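Local coordinates for monomethylamine methyltransferase mtmB1 (Methanosarcina barkeri, PDB 1NTH) that catalyses transfer of the methyl group of monomethylamine to the corrinoid cofactor of its partner protein MtmC, a step of methanogenesis from methylamine, at the interface of chains A and B. Sequence-based numbering; all coordinates share one arbitrary frame. Chains: chain A/B, Monomethylamine methyltransferase mtmB1.

Contact 1: the interface of chains A and B. Residues chain A 151; chain B 7, 93-94, 286-287.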
# COMPACT_ATOMS: atom_id res chain seq x y z
N LYS A 151 12.60 -26.19 7.52
CA LYS A 151 11.61 -26.28 6.45
C LYS A 151 10.32 -26.94 6.93
O LYS A 151 9.26 -26.78 6.32
CB LYS A 151 12.17 -27.05 5.25
CG LYS A 151 13.11 -26.22 4.39
CD LYS A 151 13.42 -26.91 3.08
CE LYS A 151 14.17 -25.96 2.14
NZ LYS A 151 14.40 -26.58 0.81
N PHE B 7 18.95 -27.33 4.36
CA PHE B 7 19.93 -26.79 3.42
C PHE B 7 19.45 -25.56 2.66
O PHE B 7 18.29 -25.49 2.24
CB PHE B 7 20.33 -27.88 2.43
CG PHE B 7 21.51 -27.51 1.57
CD1 PHE B 7 22.80 -27.81 1.99
CD2 PHE B 7 21.33 -26.83 0.37
CE1 PHE B 7 23.90 -27.45 1.21
CE2 PHE B 7 22.41 -26.46 -0.40
CZ PHE B 7 23.70 -26.77 0.02
N ASP B 93 14.74 -33.81 3.63
CA ASP B 93 14.13 -32.66 4.30
C ASP B 93 13.61 -31.70 3.23
O ASP B 93 12.54 -31.12 3.37
CB ASP B 93 15.16 -31.96 5.19
CG ASP B 93 14.65 -30.64 5.77
OD1 ASP B 93 15.24 -29.60 5.43
OD2 ASP B 93 13.67 -30.66 6.55
N ALA B 94 14.37 -31.54 2.15
CA ALA B 94 13.96 -30.65 1.07
C ALA B 94 12.76 -31.22 0.32
O ALA B 94 11.77 -30.52 0.11
CB ALA B 94 15.13 -30.43 0.10
N VAL B 286 14.71 -27.74 -5.32
CA VAL B 286 14.11 -27.44 -4.02
C VAL B 286 15.11 -27.49 -2.87
O VAL B 286 14.79 -27.12 -1.74
CB VAL B 286 12.92 -28.38 -3.72
CG1 VAL B 286 11.87 -28.25 -4.81
CG2 VAL B 286 13.39 -29.84 -3.63
N LEU B 287 16.32 -27.93 -3.18
CA LEU B 287 17.37 -28.05 -2.19
C LEU B 287 18.30 -26.84 -2.23
O LEU B 287 18.40 -26.08 -1.28
CB LEU B 287 18.13 -29.36 -2.47
CG LEU B 287 19.18 -29.95 -1.54
CD1 LEU B 287 18.62 -30.15 -0.14
CD2 LEU B 287 19.64 -31.29 -2.12
O HOH W 1 12.03 -27.70 -0.14
O HOH W 2 16.71 -27.79 1.72
O HOH W 3 16.48 -24.68 0.05

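Contact 2: the interface of chains A and B. Residues chain A 108; chain B 99, 254-256, 290-292.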
# COMPACT_ATOMS: atom_id res chain seq x y z
N ARG A 108 5.64 -15.47 -0.87
CA ARG A 108 6.00 -16.86 -1.13
C ARG A 108 5.82 -17.74 0.11
O ARG A 108 5.57 -18.94 0.00
CB ARG A 108 7.46 -16.94 -1.59
CG ARG A 108 7.98 -18.34 -1.91
CD ARG A 108 8.60 -19.04 -0.69
NE ARG A 108 8.90 -20.45 -0.98
CZ ARG A 108 9.96 -20.88 -1.65
NH1 ARG A 108 10.86 -20.03 -2.12
NH2 ARG A 108 10.10 -22.18 -1.88
N GLN B 99 6.97 -26.50 -1.73
CA GLN B 99 5.81 -25.62 -1.80
C GLN B 99 4.68 -26.40 -2.46
O GLN B 99 4.87 -27.00 -3.52
CB GLN B 99 6.15 -24.36 -2.60
CG GLN B 99 5.01 -23.35 -2.69
CD GLN B 99 5.49 -21.92 -2.60
OE1 GLN B 99 6.66 -21.63 -2.88
NE2 GLN B 99 4.59 -21.02 -2.22
N ASP B 254 9.98 -13.73 -2.81
CA ASP B 254 9.60 -13.92 -4.21
C ASP B 254 9.34 -15.39 -4.56
O ASP B 254 9.99 -16.29 -4.02
CB ASP B 254 10.72 -13.45 -5.16
CG ASP B 254 10.89 -11.95 -5.19
OD1 ASP B 254 9.89 -11.22 -5.05
OD2 ASP B 254 12.04 -11.50 -5.40
N ILE B 255 8.39 -15.62 -5.46
CA ILE B 255 8.14 -16.98 -5.93
C ILE B 255 9.37 -17.29 -6.77
O ILE B 255 9.72 -16.52 -7.67
CB ILE B 255 6.88 -17.04 -6.82
CG1 ILE B 255 5.62 -16.84 -5.97
CG2 ILE B 255 6.82 -18.38 -7.56
CD1 ILE B 255 5.42 -17.89 -4.90
N ILE B 256 10.03 -18.41 -6.47
CA ILE B 256 11.25 -18.78 -7.18
C ILE B 256 11.08 -19.92 -8.18
O ILE B 256 10.55 -20.98 -7.85
CB ILE B 256 12.36 -19.19 -6.18
CG1 ILE B 256 12.73 -17.99 -5.31
CG2 ILE B 256 13.58 -19.71 -6.93
CD1 ILE B 256 13.72 -18.32 -4.20
N SER B 290 15.88 -23.37 -3.23
CA SER B 290 14.67 -23.09 -2.45
C SER B 290 13.53 -22.77 -3.42
O SER B 290 12.66 -21.94 -3.13
CB SER B 290 14.90 -21.89 -1.52
OG SER B 290 15.89 -22.18 -0.55
N ALA B 291 13.52 -23.45 -4.56
CA ALA B 291 12.51 -23.21 -5.58
C ALA B 291 11.06 -23.46 -5.18
O ALA B 291 10.76 -24.36 -4.40
CB ALA B 291 12.83 -24.04 -6.82
N SER B 292 10.18 -22.63 -5.73
CA SER B 292 8.74 -22.77 -5.52
C SER B 292 8.32 -23.79 -6.58
O SER B 292 7.43 -24.60 -6.36
CB SER B 292 8.02 -21.44 -5.76
OG SER B 292 8.39 -20.48 -4.79
O HOH W 4 11.32 -17.20 -1.78

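Contact 1: the interface of chains A and B
A loop of chain A just beyond helix 140-148 meets three segments of chain B: the loop ahead of helix 9-18, the last turn of helix 88-95 and the C-terminal end of helix 271-288. A:Lys151 reaches across from its loop and sets its amine tip against the backbone of B:Val286, where A:Lys151 NZ lies 2.6 Å from B:Val286 O, a short hydrogen bond. The chain beyond CG is extended (chi3 171°, chi4 -176°), which carries NZ well out from its own backbone; a long side chain ending in an amine that can donate in several directions suits a receptor made of main-chain oxygens.

Three waters also lie within 2.9 Å of A:Lys151 NZ; with B:Val286 O they make four polar neighbours for at most three N-H bonds, so the amine probably shares its donors among them. Water 1 passes the link on to the carbonyl O of B:Ala94 and also lies near that of B:Val286. Water 2 leads to the carbonyl O of B:Phe7, while water 3 joins B:Phe7 O and B:Leu287 O. Two of these segments are helix C-termini, whose partial negative charge would favour a cation.

The carboxylate of B:Asp93 meets the aliphatic stem of A:Lys151 at an angle, OD1 standing 4.0 Å from CB and from CD of the lysine. A:Lys151 NZ and B:Asp93 OD1 are 5.6 Å apart, too far for a direct salt bridge, although the opposite charges may attract at that range. B:Ala94 CB approaches A:Lys151 NZ to 4.0 Å, a small residue that probably helps the tip come close to the helix end. An alanine in place of A:Lys151 would probably leave the B:Val286 carbonyl without its cross-chain donor and cost the three waters their common anchor.

In this TIM-barrel protein the patch lies on a rim of chain B formed by two helix ends and the N-terminal segment, facing chain A.

Contact 2: the interface of chains A and B
A:Arg108 reaches from 3-10 helix 107-109 to the backbone of B:Ser290, whose carbonyl O takes hydrogen bonds from both terminal guanidinium nitrogens. A:Arg108 NH1, 2.8 Å from B:Ser290 O, approaches nearly along the C=O axis (172°); A:Arg108 NH2, 2.9 Å from B:Ser290 O, comes from above the carbonyl plane. The oxygen itself lies close to the guanidinium plane, a forked end-on grip well suited to arginine. CG stands anti to the backbone N and the chain bends at chi2 (-90°), turning the guanidinium towards the loop 290-292. NH1 also reaches the carbonyl O of B:Asp254 through water 4.

Over one face of the guanidinium, B:Ser292 OG sits 3.5 Å from A:Arg108 CZ; a small side chain here lets the flat group lie close. B:Gln99 crosses the arginine obliquely, its amide plane 16° from that of the guanidinium. NE2 gives a weak hydrogen bond to A:Arg108 O, whereas OE1 lies near NE without being bonded to it. B:Ile255 CD1 packs 4.0 Å from A:Arg108 CA.

B:Ser292 OG is itself fixed by donating to B:Gln99 OE1 at 2.8 Å and accepting from B:Ile256 N at 3.1 Å. The start of strand 255-259 thus probably holds the hydroxyl and, through it, the B:Gln99 amide in place. The site docks an arginine against main-chain carbonyls and the side chains of B:Gln99, B:Ser292 and two isoleucines, which probably helps join subunits of the hexamer.

Contact 1 and contact 2 are neighbouring patches of one A-B interface, with the centres of their C-alpha atoms about 12 Å apart. In two places contact 1 takes the end of a chain B helix (88-95, 271-288) and contact 2 the segment just beyond it (B:Gln99, loop 290-292); no residue is shared. On chain A the anchors are far apart in sequence. In each patch a basic side chain finds main-chain carbonyls, so recognition probably depends in part on the path of chain B's backbone. The enzyme is a dimer of homotrimers, but these contacts alone do not show whether this interface lies within a trimer or between trimers.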